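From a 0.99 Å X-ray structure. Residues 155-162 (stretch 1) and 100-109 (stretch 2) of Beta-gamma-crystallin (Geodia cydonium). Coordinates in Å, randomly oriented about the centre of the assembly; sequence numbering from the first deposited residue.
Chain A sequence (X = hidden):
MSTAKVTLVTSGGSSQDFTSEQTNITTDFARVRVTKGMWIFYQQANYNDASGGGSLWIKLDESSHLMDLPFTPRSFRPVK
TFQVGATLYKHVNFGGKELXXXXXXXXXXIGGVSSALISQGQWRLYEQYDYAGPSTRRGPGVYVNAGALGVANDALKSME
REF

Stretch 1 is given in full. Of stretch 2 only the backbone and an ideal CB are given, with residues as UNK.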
ATOM      1  N   ALA A 155      -5.660 -13.122   9.558  1.00  8.86           N
ATOM      2  CA  ALA A 155      -6.989 -13.689   9.666  1.00  8.74           C
ATOM      3  C   ALA A 155      -8.050 -13.136   8.753  1.00  7.65           C
ATOM      4  O   ALA A 155      -9.115 -13.760   8.608  1.00  8.76           O
ATOM      5  CB  ALA A 155      -7.462 -13.606  11.121  1.00 10.02           C
ATOM      6  N   LEU A 156      -7.847 -11.976   8.147  1.00  7.09           N
ATOM      7  CA  LEU A 156      -8.886 -11.385   7.317  1.00  7.27           C
ATOM      8  C   LEU A 156      -9.162 -12.271   6.115  1.00  7.45           C
ATOM      9  O   LEU A 156      -8.233 -12.493   5.310  1.00  9.20           O
ATOM     10  CB  LEU A 156      -8.472  -9.991   6.885  1.00  7.13           C
ATOM     11  CG  LEU A 156      -9.473  -9.221   6.020  1.00  7.65           C
ATOM     12  CD1 LEU A 156     -10.738  -8.911   6.814  1.00  8.88           C
ATOM     13  CD2 LEU A 156      -8.857  -7.944   5.494  1.00  9.18           C
ATOM     14  N   LYS A 157     -10.390 -12.705   5.932  1.00  6.71           N
ATOM     15  CA  LYS A 157     -10.777 -13.615   4.878  1.00  6.77           C
ATOM     16  C   LYS A 157     -11.827 -13.086   3.941  1.00  6.46           C
ATOM     17  O   LYS A 157     -11.925 -13.588   2.793  1.00  7.01           O
ATOM     18  CB  LYS A 157     -11.204 -14.966   5.458  1.00  7.35           C
ATOM     19  CG  LYS A 157     -10.034 -15.841   5.829  1.00  9.11           C
ATOM     20  CD  LYS A 157     -10.528 -17.221   6.340  1.00 11.23           C
ATOM     21  CE  LYS A 157      -9.380 -18.197   6.534  1.00 14.23           C
ATOM     22  NZ  LYS A 157      -8.358 -17.751   7.523  1.00 24.49           N
ATOM     23  N   SER A 158     -12.653 -12.130   4.314  1.00  6.33           N
ATOM     24  CA  SER A 158     -13.580 -11.512   3.415  1.00  6.12           C
ATOM     25  C   SER A 158     -13.856 -10.094   3.883  1.00  6.29           C
ATOM     26  O   SER A 158     -13.665  -9.779   5.078  1.00  6.73           O
ATOM     27  CB  SER A 158     -14.865 -12.302   3.224  1.00  6.61           C
ATOM     28  OG  SER A 158     -15.582 -12.509   4.415  1.00  6.92           O
HETATM   29  N   MSE A 159     -14.268  -9.232   2.953  1.00  6.45           N
HETATM   30  CA  MSE A 159     -14.442  -7.814   3.228  1.00  6.83           C
HETATM   31  C   MSE A 159     -15.535  -7.311   2.322  1.00  7.08           C
HETATM   32  O   MSE A 159     -15.412  -7.365   1.120  1.00  8.61           O
HETATM   33  CB  MSE A 159     -13.093  -7.098   3.087  1.00  7.84           C
HETATM   34  CG  MSE A 159     -13.079  -5.650   3.487  1.00  8.83           C
HETATM   35 SE   MSE A 159     -11.238  -5.060   3.635  1.00  9.71          SE
HETATM   36  CE  MSE A 159     -11.508  -3.195   3.349  1.00 10.15           C
ATOM     37  N   GLU A 160     -16.642  -6.831   2.939  1.00  7.41           N
ATOM     38  CA  GLU A 160     -17.844  -6.469   2.227  1.00  7.97           C
ATOM     39  C   GLU A 160     -17.964  -4.945   2.220  1.00  8.44           C
ATOM     40  O   GLU A 160     -17.839  -4.292   3.266  1.00  9.75           O
ATOM     41  CB  GLU A 160     -19.084  -7.113   2.903  1.00 10.25           C
ATOM     42  CG  GLU A 160     -20.301  -6.925   2.038  1.00 18.29           C
ATOM     43  CD  GLU A 160     -21.403  -7.926   2.186  1.00 23.75           C
ATOM     44  OE1 GLU A 160     -21.701  -8.107   3.371  1.00 29.32           O
ATOM     45  OE2 GLU A 160     -21.934  -8.503   1.199  1.00 35.08           O
ATOM     46  N   ARG A 161     -18.215  -4.362   1.059  1.00  8.36           N
ATOM     47  CA  ARG A 161     -18.424  -2.930   0.956  1.00  8.55           C
ATOM     48  C   ARG A 161     -19.882  -2.640   1.226  1.00  9.72           C
ATOM     49  O   ARG A 161     -20.757  -3.224   0.598  1.00 11.93           O
ATOM     50  CB  ARG A 161     -17.984  -2.444  -0.427  1.00  9.53           C
ATOM     51  CG  ARG A 161     -17.984  -0.926  -0.506  1.00 10.06           C
ATOM     52  CD  ARG A 161     -17.404  -0.487  -1.785  1.00 10.35           C
ATOM     53  NE  ARG A 161     -17.350   0.943  -1.857  1.00 11.15           N
ATOM     54  CZ  ARG A 161     -16.444   1.682  -2.513  1.00 11.17           C
ATOM     55  NH1 ARG A 161     -15.501   1.068  -3.214  1.00 11.01           N
ATOM     56  NH2 ARG A 161     -16.640   2.962  -2.318  1.00 14.01           N
ATOM     57  N   GLU A 162     -20.134  -1.724   2.121  1.00 10.75           N
ATOM     58  CA  GLU A 162     -21.503  -1.324   2.473  1.00 13.67           C
ATOM     59  C   GLU A 162     -21.964  -0.320   1.467  1.00 17.89           C
ATOM     60  O   GLU A 162     -21.277   0.348   0.659  1.00 22.68           O
ATOM     61  CB  GLU A 162     -21.539  -0.746   3.893  1.00 18.18           C
ATOM     62  CG  GLU A 162     -21.064  -1.595   5.035  1.00 23.92           C
ATOM     63  CD  GLU A 162     -21.338  -1.046   6.421  1.00 26.36           C
ATOM     64  OE1 GLU A 162     -21.287   0.187   6.623  1.00 35.98           O
ATOM     65  OE2 GLU A 162     -21.620  -1.827   7.366  1.00 31.35           O
ATOM     66  N   UNK A 100      -5.990  -5.428  -4.494  1.00  6.50           N
ATOM     67  CA  UNK A 100      -6.901  -4.328  -4.639  1.00  6.84           C
ATOM     68  C   UNK A 100      -8.361  -4.790  -4.525  1.00  6.88           C
ATOM     69  O   UNK A 100      -8.775  -5.778  -5.149  1.00  7.84           O
ATOM     70  CB  UNK A 100      -6.660  -3.630  -5.979  1.00  6.84           C
ATOM     71  N   UNK A 101      -9.133  -4.041  -3.722  1.00  6.91           N
ATOM     72  CA  UNK A 101     -10.552  -4.216  -3.519  1.00  7.04           C
ATOM     73  C   UNK A 101     -11.291  -2.977  -3.964  1.00  7.39           C
ATOM     74  O   UNK A 101     -11.539  -2.051  -3.183  1.00  7.74           O
ATOM     75  CB  UNK A 101     -10.859  -4.532  -2.054  1.00  7.04           C
ATOM     76  N   UNK A 102     -11.727  -2.948  -5.243  1.00  8.78           N
ATOM     77  CA  UNK A 102     -12.677  -1.881  -5.647  1.00 10.03           C
ATOM     78  C   UNK A 102     -14.066  -2.091  -5.044  1.00  9.22           C
ATOM     79  O   UNK A 102     -14.820  -1.137  -4.962  1.00 11.59           O
ATOM     80  CB  UNK A 102     -12.790  -1.823  -7.172  1.00 10.03           C
ATOM     81  N   UNK A 103     -14.367  -3.332  -4.689  1.00  8.84           N
ATOM     82  CA  UNK A 103     -15.685  -3.700  -4.217  1.00 10.35           C
ATOM     83  C   UNK A 103     -15.503  -4.887  -3.248  1.00  8.11           C
ATOM     84  O   UNK A 103     -14.381  -5.311  -2.951  1.00  8.91           O
ATOM     85  CB  UNK A 103     -16.616  -4.049  -5.380  1.00 10.35           C
ATOM     86  N   UNK A 104     -16.618  -5.418  -2.768  1.00  8.09           N
ATOM     87  CA  UNK A 104     -16.582  -6.559  -1.891  1.00  8.28           C
ATOM     88  C   UNK A 104     -15.758  -7.693  -2.425  1.00  8.46           C
ATOM     89  O   UNK A 104     -15.753  -7.917  -3.648  1.00 10.57           O
ATOM     90  CB  UNK A 104     -18.005  -7.048  -1.616  1.00  8.28           C
ATOM     91  N   UNK A 105     -15.108  -8.425  -1.509  1.00  7.50           N
ATOM     92  CA  UNK A 105     -14.341  -9.618  -1.879  1.00  7.63           C
ATOM     93  C   UNK A 105     -14.665 -10.699  -0.902  1.00  7.01           C
ATOM     94  O   UNK A 105     -14.381 -10.557   0.300  1.00  7.60           O
ATOM     95  CB  UNK A 105     -12.835  -9.348  -1.909  1.00  7.63           C
ATOM     96  N   UNK A 106     -15.284 -11.810  -1.329  1.00  7.27           N
ATOM     97  CA  UNK A 106     -15.686 -12.855  -0.433  1.00  7.97           C
ATOM     98  C   UNK A 106     -14.590 -13.844  -0.053  1.00  7.34           C
ATOM     99  O   UNK A 106     -14.835 -14.742   0.747  1.00  8.10           O
ATOM    100  CB  UNK A 106     -16.855 -13.616  -1.062  1.00  7.97           C
ATOM    101  N   UNK A 107     -13.430 -13.729  -0.690  1.00  7.64           N
ATOM    102  CA  UNK A 107     -12.419 -14.770  -0.468  1.00  7.69           C
ATOM    103  C   UNK A 107     -11.034 -14.179  -0.766  1.00  7.41           C
ATOM    104  O   UNK A 107     -10.554 -14.168  -1.903  1.00  9.46           O
ATOM    105  CB  UNK A 107     -12.689 -15.997  -1.341  1.00  7.69           C
ATOM    106  N   UNK A 108     -10.412 -13.694   0.291  1.00  7.76           N
ATOM    107  CA  UNK A 108      -9.092 -13.075   0.278  1.00  7.59           C
ATOM    108  C   UNK A 108      -8.049 -14.124   0.608  1.00  8.61           C
ATOM    109  O   UNK A 108      -8.153 -14.803   1.642  1.00  9.95           O
ATOM    110  CB  UNK A 108      -9.018 -11.908   1.264  1.00  7.59           C
ATOM    111  N   UNK A 109      -7.039 -14.281  -0.226  1.00  9.82           N
ATOM    112  CA  UNK A 109      -6.038 -15.306  -0.116  1.00 13.42           C
ATOM    113  C   UNK A 109      -4.666 -14.763  -0.579  1.00 12.43           C
ATOM    114  O   UNK A 109      -4.245 -15.113  -1.674  1.00 15.55           O
ATOM    115  CB  UNK A 109      -6.450 -16.532  -0.934  1.00 13.42           C
TER

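Position 100 lies in a strand, with nothing of stretch 1 within 5.5 Å of its ideal CB. Many residues would serve; it is Asp100, whose carboxylate is hydrogen-bonded elsewhere in the structure.

At 101 the CA-to-CB bond points toward stretch 1, but the CB stops short of it. A long apolar side chain, such as leucine or methionine, could bridge the gap to the aliphatic part of Met159. The residue is Leu101, and its CD2 lies 3.8 Å from Met159 CB.

Position 102 points away, and its phi of -71° is one a proline ring allows. Its carbonyl matters more than its side chain: the Arg161 guanidinium reaches it edge-on, with NH1 2.9 Å from O of the residue here, a weak hydrogen bond. Pro102 fits.

Position 103 also points away, into open space, so small or polar residues would suit. Asn103 bends its end back: its OD1 accepts a hydrogen bond from the backbone N of 104 (2.8 Å) and comes within 3.7 Å of Arg161 CB. Water 1 links that OD1 to Arg161 O, donating to both.

At 104 the CB lies sideways, 3.8 Å from both Met159 O and Arg161 N. That amide is a donor in need of a short acceptor, so serine, threonine or perhaps aspartate would suit. Ser104 places OG 2.9 Å from Arg161 N in a nearly straight hydrogen bond (164°). Water 2 bonds to the same OG and donates to Glu160 OE2.

Position 105 pairs with Met159 through its backbone: its N donates to Met159 O (2.9 Å), and its O accepts from Met159 N (3.0 Å), an antiparallel bridge. Its CB points sideways, so many side chains could fit. Asn105 turns its OD1 to the backbone N of 107, accepting a hydrogen bond at 2.8 Å.

Position 106 points away, and its phi of -82° is compatible with proline. Pro106 adds little side-chain contact, although its O lies 3.5 Å from Ser158 CB.

At 107 the CB again points away, leaving room for a long polar chain; Arg107 extends outward and barely touches stretch 1.

Position 108 points toward stretch 1, its CB 3.7 Å from Lys157 O, while its N donates to that same oxygen (2.9 Å). Leu156 and Met159 offer apolar surface, favouring isoleucine or leucine; valine would be apolar but shorter. Ile108 brings CD1 against both, 4.1 Å from Leu156 CG and 4.0 Å from Met159 CB.

Position 109 is beyond contact and open to polar residues; it is Asp109.

Stretch 2, residues 100-109: DLPNSNPRID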
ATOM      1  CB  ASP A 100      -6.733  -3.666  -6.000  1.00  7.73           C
ATOM      2  CG  ASP A 100      -5.408  -2.901  -6.151  1.00  8.81           C
ATOM      3  OD1 ASP A 100      -4.893  -2.404  -5.131  1.00  8.75           O
ATOM      4  OD2 ASP A 100      -4.946  -2.772  -7.287  1.00 11.21           O
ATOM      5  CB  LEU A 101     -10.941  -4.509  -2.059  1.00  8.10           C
ATOM      6  CG  LEU A 101     -10.829  -5.960  -1.601  1.00  7.63           C
ATOM      7  CD1 LEU A 101      -9.418  -6.523  -1.637  1.00 10.08           C
ATOM      8  CD2 LEU A 101     -11.420  -6.127  -0.227  1.00 10.28           C
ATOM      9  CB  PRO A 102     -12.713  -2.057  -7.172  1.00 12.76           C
ATOM     10  CG  PRO A 102     -12.340  -3.462  -7.449  1.00 13.02           C
ATOM     11  CD  PRO A 102     -11.353  -3.785  -6.402  1.00 11.17           C
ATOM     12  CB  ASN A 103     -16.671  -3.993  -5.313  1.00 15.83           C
ATOM     13  CG  ASN A 103     -18.080  -3.546  -4.809  1.00 19.99           C
ATOM     14  OD1 ASN A 103     -18.748  -3.833  -3.766  1.00 17.10           O
ATOM     15  ND2 ASN A 103     -18.562  -2.555  -5.597  1.00 31.98           N
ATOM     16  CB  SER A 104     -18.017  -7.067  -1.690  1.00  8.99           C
ATOM     17  OG  SER A 104     -18.832  -6.028  -1.173  1.00  9.54           O
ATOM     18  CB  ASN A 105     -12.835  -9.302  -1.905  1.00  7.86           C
ATOM     19  CG  ASN A 105     -12.014 -10.437  -2.405  1.00  8.24           C
ATOM     20  OD1 ASN A 105     -12.301 -11.610  -2.178  1.00  9.29           O
ATOM     21  ND2 ASN A 105     -10.935 -10.112  -3.118  1.00  9.04           N
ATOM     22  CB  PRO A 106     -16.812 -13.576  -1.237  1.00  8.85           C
ATOM     23  CG  PRO A 106     -16.312 -13.448  -2.656  1.00  8.78           C
ATOM     24  CD  PRO A 106     -15.710 -12.060  -2.722  1.00  9.19           C
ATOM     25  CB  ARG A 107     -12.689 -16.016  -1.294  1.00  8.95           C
ATOM     26  CG  ARG A 107     -11.747 -17.128  -0.890  1.00  9.74           C
ATOM     27  CD  ARG A 107     -12.449 -18.442  -0.974  1.00 10.52           C
ATOM     28  NE  ARG A 107     -11.503 -19.527  -0.891  1.00 11.34           N
ATOM     29  CZ  ARG A 107     -11.747 -20.790  -1.108  1.00 10.88           C
ATOM     30  NH1 ARG A 107     -13.011 -21.140  -1.321  1.00 13.79           N
ATOM     31  NH2 ARG A 107     -10.778 -21.694  -1.053  1.00 14.35           N
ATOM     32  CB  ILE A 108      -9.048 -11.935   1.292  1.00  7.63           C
ATOM     33  CG1 ILE A 108     -10.051 -10.857   0.947  1.00  8.25           C
ATOM     34  CG2 ILE A 108      -7.622 -11.387   1.456  1.00  9.02           C
ATOM     35  CD1 ILE A 108     -10.445  -9.952   2.055  1.00  9.15           C
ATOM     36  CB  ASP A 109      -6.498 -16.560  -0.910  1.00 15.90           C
ATOM     37  CG  ASP A 109      -5.716 -17.831  -0.652  1.00 16.53           C
ATOM     38  OD1 ASP A 109      -4.677 -17.807   0.051  1.00 25.51           O
ATOM     39  OD2 ASP A 109      -6.126 -18.880  -1.219  1.00 20.19           O
TER
HETATM   40  O   HOH W   1     -21.136  -3.317  -2.286  1.00 26.27           O
HETATM   41  O   HOH W   2     -21.399  -6.734  -1.430  1.00 28.45           O
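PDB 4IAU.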